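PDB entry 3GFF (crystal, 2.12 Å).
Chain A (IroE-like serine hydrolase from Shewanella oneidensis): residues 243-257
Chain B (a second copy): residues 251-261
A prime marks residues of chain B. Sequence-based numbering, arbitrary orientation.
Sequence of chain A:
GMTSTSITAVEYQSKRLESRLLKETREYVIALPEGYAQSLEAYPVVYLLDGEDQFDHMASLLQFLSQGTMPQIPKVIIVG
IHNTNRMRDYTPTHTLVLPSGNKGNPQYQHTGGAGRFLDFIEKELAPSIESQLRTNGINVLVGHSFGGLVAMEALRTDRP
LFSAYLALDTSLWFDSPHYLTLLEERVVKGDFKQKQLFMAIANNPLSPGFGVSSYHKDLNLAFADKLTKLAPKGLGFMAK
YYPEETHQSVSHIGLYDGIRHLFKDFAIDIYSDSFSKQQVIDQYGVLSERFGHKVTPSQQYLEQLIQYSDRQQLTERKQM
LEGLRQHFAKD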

# COMPACT_ATOMS: atom_id res chain seq x y z
N PRO A 243 6.64 -5.25 13.85
CA PRO A 243 7.80 -6.14 13.98
C PRO A 243 8.27 -6.76 12.65
O PRO A 243 9.43 -7.15 12.54
CB PRO A 243 7.30 -7.24 14.93
CG PRO A 243 5.83 -7.25 14.73
CD PRO A 243 5.44 -5.81 14.50
N GLU A 244 7.38 -6.83 11.65
CA GLU A 244 7.72 -7.45 10.37
C GLU A 244 8.07 -6.43 9.33
O GLU A 244 8.02 -6.70 8.17
CB GLU A 244 6.58 -8.35 9.89
CG GLU A 244 6.07 -9.35 10.95
CD GLU A 244 7.16 -10.24 11.51
OE1 GLU A 244 8.09 -10.59 10.75
OE2 GLU A 244 7.09 -10.62 12.72
N GLU A 245 8.38 -5.21 9.75
CA GLU A 245 8.80 -4.19 8.83
C GLU A 245 10.21 -3.70 9.14
O GLU A 245 10.74 -3.82 10.28
CB GLU A 245 7.82 -2.99 8.84
CG GLU A 245 6.35 -3.32 8.43
CD GLU A 245 6.17 -3.68 6.97
OE1 GLU A 245 6.94 -3.22 6.10
OE2 GLU A 245 5.23 -4.43 6.69
N THR A 246 10.83 -3.14 8.09
CA THR A 246 12.16 -2.57 8.15
C THR A 246 12.03 -1.05 8.14
O THR A 246 10.96 -0.47 7.91
CB THR A 246 13.00 -2.98 6.95
OG1 THR A 246 12.44 -2.38 5.79
CG2 THR A 246 13.07 -4.50 6.77
N HIS A 247 13.15 -0.40 8.37
CA HIS A 247 13.17 1.04 8.42
C HIS A 247 12.69 1.65 7.10
O HIS A 247 11.90 2.61 7.05
CB HIS A 247 14.59 1.49 8.75
CG HIS A 247 14.80 2.95 8.64
ND1 HIS A 247 14.15 3.84 9.46
CD2 HIS A 247 15.59 3.68 7.83
CE1 HIS A 247 14.52 5.06 9.14
NE2 HIS A 247 15.41 4.99 8.17
N GLN A 248 13.16 1.09 6.01
CA GLN A 248 12.71 1.55 4.71
C GLN A 248 11.28 1.07 4.34
O GLN A 248 10.47 1.89 3.91
CB GLN A 248 13.78 1.26 3.64
CG GLN A 248 15.01 2.22 3.76
CD GLN A 248 14.66 3.70 3.48
OE1 GLN A 248 13.80 4.01 2.66
NE2 GLN A 248 15.36 4.60 4.15
N SER A 249 10.95 -0.21 4.55
CA SER A 249 9.59 -0.72 4.14
C SER A 249 8.40 -0.16 4.92
O SER A 249 7.25 -0.28 4.48
CB SER A 249 9.50 -2.25 4.24
OG SER A 249 9.22 -2.68 5.57
N VAL A 250 8.64 0.43 6.08
CA VAL A 250 7.52 0.88 6.89
C VAL A 250 6.89 2.19 6.39
O VAL A 250 5.80 2.55 6.84
CB VAL A 250 7.88 0.98 8.39
CG1 VAL A 250 8.61 2.33 8.68
CG2 VAL A 250 6.61 0.83 9.26
N SER A 251 7.54 2.88 5.44
CA SER A 251 7.01 4.14 4.92
C SER A 251 5.62 3.94 4.37
O SER A 251 4.70 4.75 4.64
CB SER A 251 7.95 4.76 3.84
OG SER A 251 8.10 3.94 2.68
N HIS A 252 5.44 2.83 3.66
CA HIS A 252 4.15 2.55 3.01
C HIS A 252 3.00 2.18 3.96
O HIS A 252 1.95 2.87 3.93
CB HIS A 252 4.33 1.46 1.98
CG HIS A 252 3.17 1.32 1.04
ND1 HIS A 252 3.05 2.09 -0.10
CD2 HIS A 252 2.12 0.47 1.03
CE1 HIS A 252 1.96 1.73 -0.76
NE2 HIS A 252 1.39 0.74 -0.10
N ILE A 253 3.16 1.09 4.74
CA ILE A 253 2.13 0.62 5.68
C ILE A 253 1.94 1.63 6.81
O ILE A 253 0.86 1.70 7.42
CB ILE A 253 2.42 -0.86 6.26
CG1 ILE A 253 1.14 -1.53 6.78
CG2 ILE A 253 3.52 -0.87 7.33
CD1 ILE A 253 -0.04 -1.67 5.73
N GLY A 254 3.00 2.40 7.10
CA GLY A 254 2.97 3.46 8.12
C GLY A 254 2.03 4.59 7.71
O GLY A 254 1.24 5.07 8.52
N LEU A 255 2.10 5.00 6.44
CA LEU A 255 1.17 5.99 5.89
C LEU A 255 -0.22 5.34 5.78
O LEU A 255 -1.23 5.92 6.13
CB LEU A 255 1.63 6.46 4.50
CG LEU A 255 0.73 7.45 3.71
CD1 LEU A 255 0.67 8.86 4.36
CD2 LEU A 255 1.20 7.56 2.21
N TYR A 256 -0.28 4.10 5.30
CA TYR A 256 -1.54 3.42 5.20
C TYR A 256 -2.32 3.52 6.52
O TYR A 256 -3.46 4.00 6.56
CB TYR A 256 -1.33 1.97 4.79
CG TYR A 256 -2.61 1.23 4.49
CD1 TYR A 256 -3.36 0.63 5.50
CD2 TYR A 256 -3.08 1.12 3.18
CE1 TYR A 256 -4.56 -0.07 5.21
CE2 TYR A 256 -4.26 0.47 2.89
CZ TYR A 256 -5.01 -0.12 3.90
OH TYR A 256 -6.18 -0.80 3.57
N ASP A 257 -1.69 3.13 7.61
CA ASP A 257 -2.40 3.09 8.88
C ASP A 257 -2.52 4.45 9.51
O ASP A 257 -3.50 4.72 10.24
CB ASP A 257 -1.69 2.18 9.85
CG ASP A 257 -1.79 0.76 9.48
OD1 ASP A 257 -2.84 0.34 8.88
OD2 ASP A 257 -0.83 0.04 9.86
N SER B 251 -8.37 -4.62 -2.30
CA SER B 251 -7.42 -5.02 -3.33
C SER B 251 -5.94 -4.65 -3.01
O SER B 251 -5.02 -5.43 -3.32
CB SER B 251 -7.82 -4.45 -4.69
OG SER B 251 -7.71 -3.04 -4.70
N HIS B 252 -5.74 -3.48 -2.39
CA HIS B 252 -4.40 -3.02 -2.02
C HIS B 252 -3.85 -3.78 -0.78
O HIS B 252 -2.87 -4.45 -0.88
CB HIS B 252 -4.39 -1.51 -1.76
CG HIS B 252 -3.00 -0.93 -1.71
ND1 HIS B 252 -2.34 -0.51 -2.84
CD2 HIS B 252 -2.14 -0.74 -0.68
CE1 HIS B 252 -1.14 -0.05 -2.51
NE2 HIS B 252 -1.00 -0.19 -1.20
N ILE B 253 -4.52 -3.68 0.38
CA ILE B 253 -4.03 -4.39 1.55
C ILE B 253 -4.04 -5.90 1.33
O ILE B 253 -3.16 -6.58 1.85
CB ILE B 253 -4.78 -3.97 2.83
CG1 ILE B 253 -3.99 -4.33 4.10
CG2 ILE B 253 -6.22 -4.53 2.84
CD1 ILE B 253 -2.73 -3.44 4.41
N GLY B 254 -5.03 -6.43 0.60
CA GLY B 254 -5.09 -7.88 0.32
C GLY B 254 -3.85 -8.34 -0.46
O GLY B 254 -3.24 -9.40 -0.17
N LEU B 255 -3.48 -7.56 -1.46
CA LEU B 255 -2.27 -7.87 -2.21
C LEU B 255 -1.06 -7.75 -1.26
O LEU B 255 -0.18 -8.61 -1.26
CB LEU B 255 -2.12 -6.94 -3.42
CG LEU B 255 -0.78 -7.05 -4.19
CD1 LEU B 255 -0.57 -8.44 -4.72
CD2 LEU B 255 -0.68 -5.97 -5.31
N TYR B 256 -1.05 -6.71 -0.43
CA TYR B 256 0.09 -6.46 0.49
C TYR B 256 0.45 -7.69 1.31
O TYR B 256 1.58 -8.19 1.27
CB TYR B 256 -0.21 -5.27 1.42
CG TYR B 256 0.95 -4.81 2.31
CD1 TYR B 256 1.13 -5.33 3.60
CD2 TYR B 256 1.81 -3.79 1.90
CE1 TYR B 256 2.19 -4.89 4.42
CE2 TYR B 256 2.86 -3.36 2.70
CZ TYR B 256 3.05 -3.92 3.96
OH TYR B 256 4.10 -3.46 4.73
N ASP B 257 -0.55 -8.14 2.05
CA ASP B 257 -0.45 -9.26 2.94
C ASP B 257 -0.28 -10.59 2.19
O ASP B 257 0.44 -11.46 2.66
CB ASP B 257 -1.69 -9.32 3.82
CG ASP B 257 -1.75 -8.21 4.85
OD1 ASP B 257 -0.71 -7.80 5.36
OD2 ASP B 257 -2.87 -7.78 5.20
N GLY B 258 -0.98 -10.76 1.08
CA GLY B 258 -0.90 -12.00 0.30
C GLY B 258 0.46 -12.20 -0.34
O GLY B 258 0.96 -13.32 -0.38
N ILE B 259 1.06 -11.14 -0.88
CA ILE B 259 2.32 -11.26 -1.57
C ILE B 259 3.46 -11.37 -0.57
O ILE B 259 4.41 -12.11 -0.78
CB ILE B 259 2.52 -10.13 -2.59
CG1 ILE B 259 3.39 -10.63 -3.74
CG2 ILE B 259 2.95 -8.77 -1.92
CD1 ILE B 259 2.68 -11.69 -4.62
N ARG B 260 3.34 -10.66 0.55
CA ARG B 260 4.34 -10.77 1.61
C ARG B 260 4.32 -12.20 2.23
O ARG B 260 5.37 -12.78 2.51
CB ARG B 260 4.15 -9.65 2.64
CG ARG B 260 4.69 -8.31 2.17
CD ARG B 260 4.29 -7.18 3.08
NE ARG B 260 4.49 -7.53 4.48
CZ ARG B 260 5.61 -7.37 5.18
NH1 ARG B 260 6.70 -6.83 4.65
NH2 ARG B 260 5.64 -7.78 6.44
N HIS B 261 3.12 -12.75 2.41
CA HIS B 261 2.97 -14.09 2.91
C HIS B 261 3.59 -15.09 1.92
O HIS B 261 4.43 -15.92 2.28
CB HIS B 261 1.48 -14.41 3.14
CG HIS B 261 1.23 -15.85 3.47
ND1 HIS B 261 1.59 -16.41 4.68
CD2 HIS B 261 0.70 -16.86 2.73
CE1 HIS B 261 1.28 -17.70 4.67
NE2 HIS B 261 0.73 -17.99 3.50
O HOH W 1 4.79 -1.20 4.01
O HOH W 2 -6.22 -1.55 1.05

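The helix of chain B, 251′-261′, faces a chain A stretch that runs as loop and turn before entering its own helix. The helix axes approach to 12.7 Å with 142° between their N-to-C directions, so the helices run roughly antiparallel, too far apart for their backbones to touch, and side chains and two waters bridge the gap. The backbones come nearest at Ile253 and Ile253′, whose CA atoms lie 9.0 Å apart.

Ser251′ makes no contact. At His252′ the two copies of one residue meet: NE2 of His252 and NE2 of His252′ are 2.8 Å apart at 163°, a hydrogen bond in which either nitrogen could donate. The rings meet rim to rim, with centroids 5.0 Å apart and planes at 28°, as expected when each presents a nitrogen at its edge.

Ile253′ follows, its CD1 3.5 Å from CD1 of Ile253. The same CD1 of Ile253′ sits 4.1 Å from the centroid of the Tyr256 ring, 19° off its normal, a CH-pi contact over the face. Water 2 donates to Tyr256 OH and accepts from Ile253′ N.

Tyr256′ returns the arrangement: CD1 of Ile253 lies 4.2 Å from its ring centroid, 15° off the normal. Its hydroxyl adds a polar contact, for Tyr256′ OH donates to Glu245 OE2 across a very short 2.5 Å. Water 1 donates to this hydroxyl and to Ser249 O while accepting from Ile253 N. The carboxylate is also held from within chain A, where Ser249 OG donates to Glu245 OE1 at 2.4 Å.

One turn on, Arg260′ NH2 donates to Glu244 O (3.1 Å, 160°), near the guanidinium plane. Glu245 OE2 lies over one guanidinium face, 3.4 Å from Arg260′ NH2; this salt bridge rests on charge alone, since no N-H points at the oxygen.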